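Local coordinates for hypothetical protein TT1561 (Thermus thermophilus, PDB 1UF3), which is of unknown function but belongs to the calcineurin-like metallophosphoesterases, binds calcium ions and is probably a phosphoesterase, at residues L81-A84 and A85-E88; E122-E125 and H126-L129. All coordinates share one frame; numbering follows the deposited sequence.

In the fold
Followed from the N terminus, the chain reaches contact 1 inside helix 77-90, where residues 81-84 and 85-88 join successive helical turns rather than close a loop. This helix connects the neighbouring parallel strands 66-69 and 94-96. The chain then runs through strand 108-118 into the loop that holds contact 2, a tight bend just before strand 130-132. The two contacts lie in series, neither nested nor crossed, their centres about 20 Å apart. Helix 77-90 still relates them, because Glu-125 and Leu-129 of contact 2 pack on Ile-77 at its start. Both also meet the second subunit, which tucks Tyr-138 against contact 1 and Trp-78 against contact 2.

Contact 1: residues L81-A84 and A85-E88; sequences LREA and ANVE
Four i to i+4 backbone bonds link residues 81-84 to 85-88 within helix 77-90, from the N-H of Ala-85, Asn-86, Val-87 and Glu-88 to the carbonyls of Leu-81, Arg-82, Glu-83 and Ala-84; Glu-88 N to Ala-84 O, for one, is 2.9 Å. The polar side-chain pairing is Glu-83 with Asn-86, one turn on. Glu-83 folds back at its second torsion (chi2 -58°), which brings OE2 within 3.4 Å of Asn-86 ND2 in a weak hydrogen bond. Carboxylate and amide planes stand 79° apart, so the two groups meet nearly crosswise. A water bridges the same two groups, donating to Glu-83 OE2 and taking a weak bond from Asn-86 ND2 at 3.0 Å. The Glu-83 side chain also touches helix 49-59, at residues such as Tyr-52 and Phe-56.

On another side of the helix, the chain of Glu-88 passes close to the preceding turn, its CG 3.0 Å from Ala-84 O and its OE2 3.5 Å from Ala-84 CB. Its buried carboxylate has four polar partners: OE2 accepts from Tyr-68 OH and Asn-96 N, while OE1 meets Lys-141 in a salt bridge and Tyr-138 in a hydrogen bond, both on the second subunit. Arg-82 makes a cation-pi contact with Trp-134 of that same subunit. Glu-88 thus ties its helix at once to strands 66-69 and 94-96, the two arms of a beta-alpha-beta crossover in the metallophosphoesterase fold.

Contact 2: residues E122-E125 and H126-L129; sequences EPEE and HEAL
Glu-124 folds its carboxylate over the backbone of His-126 and Glu-127, a side-chain-to-backbone closure of the tight bend leading into strand 130-132 of the metallophosphoesterase fold. Two hydrogen bonds converge on OE2. Glu-127 N points almost straight (179°) at its anti lone pair from 2.8 Å, whereas His-126 N, at 3.1 Å, comes from above the carboxylate plane. The bend at the second torsion of Glu-124 (chi2 65°) turns the group back to reach both. An alanine here would leave both N-H groups without this shared acceptor and is likely to let the bend open.

Glu-127 OE1 lies 3.5 Å from Glu-124 OE2, and if both carboxylates are ionised they would probably repel, an effect the two N-H donors may partly offset.

Among the weaker carbon-to-oxygen contacts, Leu-129 CA makes a CA-H...O contact with Glu-124 O at 3.3 Å, and CD2 of Leu-129 rests 3.7 Å from Glu-125 O. Glu-125 belongs to a calcium site of this protein, although that metal is not bound to this chain in the model, and its OE2 is hydrogen-bonded to Tyr-131 OH.

One water joins backbone to ring: it accepts from Glu-125 N and sits in the imidazole plane, 2.7 Å from His-126 ND1.

Contact 1: residues L81-A84 and A85-E88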
loop_
_atom_site.group_PDB
_atom_site.type_symbol
_atom_site.label_atom_id
_atom_site.label_comp_id
_atom_site.label_asym_id
_atom_site.label_seq_id
_atom_site.Cartn_x
_atom_site.Cartn_y
_atom_site.Cartn_z
ATOM N N LEU A 81 22.952 -2.102 -27.454
ATOM C CA LEU A 81 22.487 -0.726 -27.260
ATOM C C LEU A 81 21.109 -0.406 -27.867
ATOM O O LEU A 81 20.283 0.267 -27.233
ATOM C CB LEU A 81 23.516 0.269 -27.801
ATOM C CG LEU A 81 23.373 1.697 -27.234
ATOM C CD1 LEU A 81 23.756 1.669 -25.737
ATOM C CD2 LEU A 81 24.270 2.690 -27.972
ATOM N N ARG A 82 20.845 -0.883 -29.079
ATOM C CA ARG A 82 19.560 -0.590 -29.699
ATOM C C ARG A 82 18.390 -1.223 -29.001
ATOM O O ARG A 82 17.330 -0.593 -28.840
ATOM C CB ARG A 82 19.522 -1.017 -31.163
ATOM C CG ARG A 82 18.253 -0.494 -31.866
ATOM C CD ARG A 82 18.499 -0.205 -33.334
ATOM N NE ARG A 82 17.424 0.615 -33.892
ATOM C CZ ARG A 82 17.271 0.877 -35.186
ATOM N NH1 ARG A 82 18.122 0.386 -36.080
ATOM N NH2 ARG A 82 16.270 1.644 -35.586
ATOM N N GLU A 83 18.569 -2.481 -28.607
ATOM C CA GLU A 83 17.519 -3.211 -27.937
ATOM C C GLU A 83 17.293 -2.692 -26.513
ATOM O O GLU A 83 16.185 -2.802 -25.983
ATOM C CB GLU A 83 17.838 -4.715 -27.937
ATOM C CG GLU A 83 17.861 -5.319 -29.350
ATOM C CD GLU A 83 16.535 -5.130 -30.081
ATOM O OE1 GLU A 83 16.549 -5.016 -31.326
ATOM O OE2 GLU A 83 15.475 -5.106 -29.416
ATOM N N ALA A 84 18.343 -2.168 -25.890
ATOM C CA ALA A 84 18.218 -1.600 -24.542
ATOM C C ALA A 84 17.400 -0.308 -24.729
ATOM O O ALA A 84 16.453 -0.045 -23.994
ATOM C CB ALA A 84 19.602 -1.249 -23.970
ATOM N N ALA A 85 17.781 0.469 -25.736
ATOM C CA ALA A 85 17.099 1.712 -26.042
ATOM C C ALA A 85 15.608 1.454 -26.299
ATOM O O ALA A 85 14.764 2.186 -25.776
ATOM C CB ALA A 85 17.757 2.386 -27.244
ATOM N N ASN A 86 15.286 0.408 -27.072
ATOM C CA ASN A 86 13.890 0.044 -27.376
ATOM C C ASN A 86 13.048 -0.280 -26.130
ATOM O O ASN A 86 11.958 0.267 -25.941
ATOM C CB ASN A 86 13.812 -1.186 -28.323
ATOM C CG ASN A 86 14.362 -0.903 -29.721
ATOM O OD1 ASN A 86 14.448 0.247 -30.147
ATOM N ND2 ASN A 86 14.731 -1.964 -30.442
ATOM N N VAL A 87 13.519 -1.190 -25.282
ATOM C CA VAL A 87 12.726 -1.529 -24.099
ATOM C C VAL A 87 12.657 -0.357 -23.102
ATOM O O VAL A 87 11.663 -0.186 -22.424
ATOM C CB VAL A 87 13.297 -2.758 -23.339
ATOM C CG1 VAL A 87 14.566 -2.387 -22.625
ATOM C CG2 VAL A 87 12.282 -3.271 -22.358
ATOM N N GLU A 88 13.705 0.444 -23.045
ATOM C CA GLU A 88 13.753 1.557 -22.091
ATOM C C GLU A 88 12.847 2.723 -22.468
ATOM O O GLU A 88 12.585 3.598 -21.656
ATOM C CB GLU A 88 15.192 2.033 -21.941
ATOM C CG GLU A 88 16.064 1.002 -21.212
ATOM C CD GLU A 88 17.547 1.300 -21.285
ATOM O OE1 GLU A 88 17.926 2.477 -21.476
ATOM O OE2 GLU A 88 18.342 0.349 -21.130
HETATM O O HOH W 1 13.320 -4.619 -30.654
#

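Contact 2: residues E122-E125 and H126-L129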
loop_
_atom_site.group_PDB
_atom_site.type_symbol
_atom_site.label_atom_id
_atom_site.label_comp_id
_atom_site.label_asym_id
_atom_site.label_seq_id
_atom_site.Cartn_x
_atom_site.Cartn_y
_atom_site.Cartn_z
ATOM N N GLU A 122 43.934 -1.105 -27.523
ATOM C CA GLU A 122 42.992 -0.362 -28.343
ATOM C C GLU A 122 41.564 -0.742 -28.018
ATOM O O GLU A 122 41.257 -1.907 -27.749
ATOM C CB GLU A 122 43.242 -0.628 -29.831
ATOM C CG GLU A 122 44.420 0.119 -30.369
ATOM C CD GLU A 122 44.201 1.602 -30.292
ATOM O OE1 GLU A 122 45.154 2.330 -29.942
ATOM O OE2 GLU A 122 43.068 2.033 -30.589
ATOM N N PRO A 123 40.672 0.249 -28.005
ATOM C CA PRO A 123 39.269 -0.035 -27.716
ATOM C C PRO A 123 38.724 -0.894 -28.860
ATOM O O PRO A 123 39.194 -0.783 -29.992
ATOM C CB PRO A 123 38.628 1.353 -27.703
ATOM C CG PRO A 123 39.746 2.251 -27.259
ATOM C CD PRO A 123 40.935 1.701 -28.031
ATOM N N GLU A 124 37.747 -1.739 -28.554
ATOM C CA GLU A 124 37.097 -2.600 -29.540
ATOM C C GLU A 124 35.622 -2.735 -29.147
ATOM O O GLU A 124 35.300 -2.950 -27.966
ATOM C CB GLU A 124 37.755 -3.984 -29.536
ATOM C CG GLU A 124 37.073 -5.053 -30.384
ATOM C CD GLU A 124 37.113 -4.736 -31.864
ATOM O OE1 GLU A 124 38.092 -4.117 -32.309
ATOM O OE2 GLU A 124 36.164 -5.110 -32.579
ATOM N N GLU A 125 34.723 -2.613 -30.122
ATOM C CA GLU A 125 33.289 -2.753 -29.845
ATOM C C GLU A 125 32.544 -3.638 -30.857
ATOM O O GLU A 125 31.320 -3.803 -30.767
ATOM C CB GLU A 125 32.615 -1.370 -29.781
ATOM C CG GLU A 125 33.171 -0.463 -28.678
ATOM C CD GLU A 125 32.289 0.748 -28.439
ATOM O OE1 GLU A 125 32.150 1.578 -29.369
ATOM O OE2 GLU A 125 31.738 0.859 -27.314
ATOM N N HIS A 126 33.276 -4.220 -31.805
ATOM C CA HIS A 126 32.631 -5.066 -32.800
ATOM C C HIS A 126 32.877 -6.569 -32.643
ATOM O O HIS A 126 31.922 -7.349 -32.636
ATOM C CB HIS A 126 33.009 -4.583 -34.200
ATOM C CG HIS A 126 32.530 -3.197 -34.493
ATOM N ND1 HIS A 126 33.159 -2.073 -34.001
ATOM C CD2 HIS A 126 31.431 -2.756 -35.150
ATOM C CE1 HIS A 126 32.468 -1.000 -34.340
ATOM N NE2 HIS A 126 31.414 -1.387 -35.037
ATOM N N GLU A 127 34.140 -6.974 -32.514
ATOM C CA GLU A 127 34.462 -8.392 -32.325
ATOM C C GLU A 127 34.271 -8.736 -30.840
ATOM O O GLU A 127 34.068 -9.893 -30.465
ATOM C CB GLU A 127 35.918 -8.662 -32.734
ATOM C CG GLU A 127 36.282 -8.163 -34.125
ATOM C CD GLU A 127 37.787 -8.101 -34.337
ATOM O OE1 GLU A 127 38.488 -7.562 -33.449
ATOM O OE2 GLU A 127 38.276 -8.574 -35.391
ATOM N N ALA A 128 34.348 -7.715 -29.998
ATOM C CA ALA A 128 34.180 -7.883 -28.556
ATOM C C ALA A 128 34.013 -6.486 -27.956
ATOM O O ALA A 128 34.049 -5.489 -28.679
ATOM C CB ALA A 128 35.444 -8.560 -27.950
ATOM N N LEU A 129 33.815 -6.408 -26.641
ATOM C CA LEU A 129 33.743 -5.092 -26.001
ATOM C C LEU A 129 34.972 -5.042 -25.128
ATOM O O LEU A 129 35.069 -5.780 -24.158
ATOM C CB LEU A 129 32.497 -4.930 -25.126
ATOM C CG LEU A 129 31.126 -5.102 -25.792
ATOM C CD1 LEU A 129 30.018 -4.590 -24.849
ATOM C CD2 LEU A 129 31.096 -4.348 -27.107
HETATM O O HOH W 2 35.310 -1.511 -32.520
#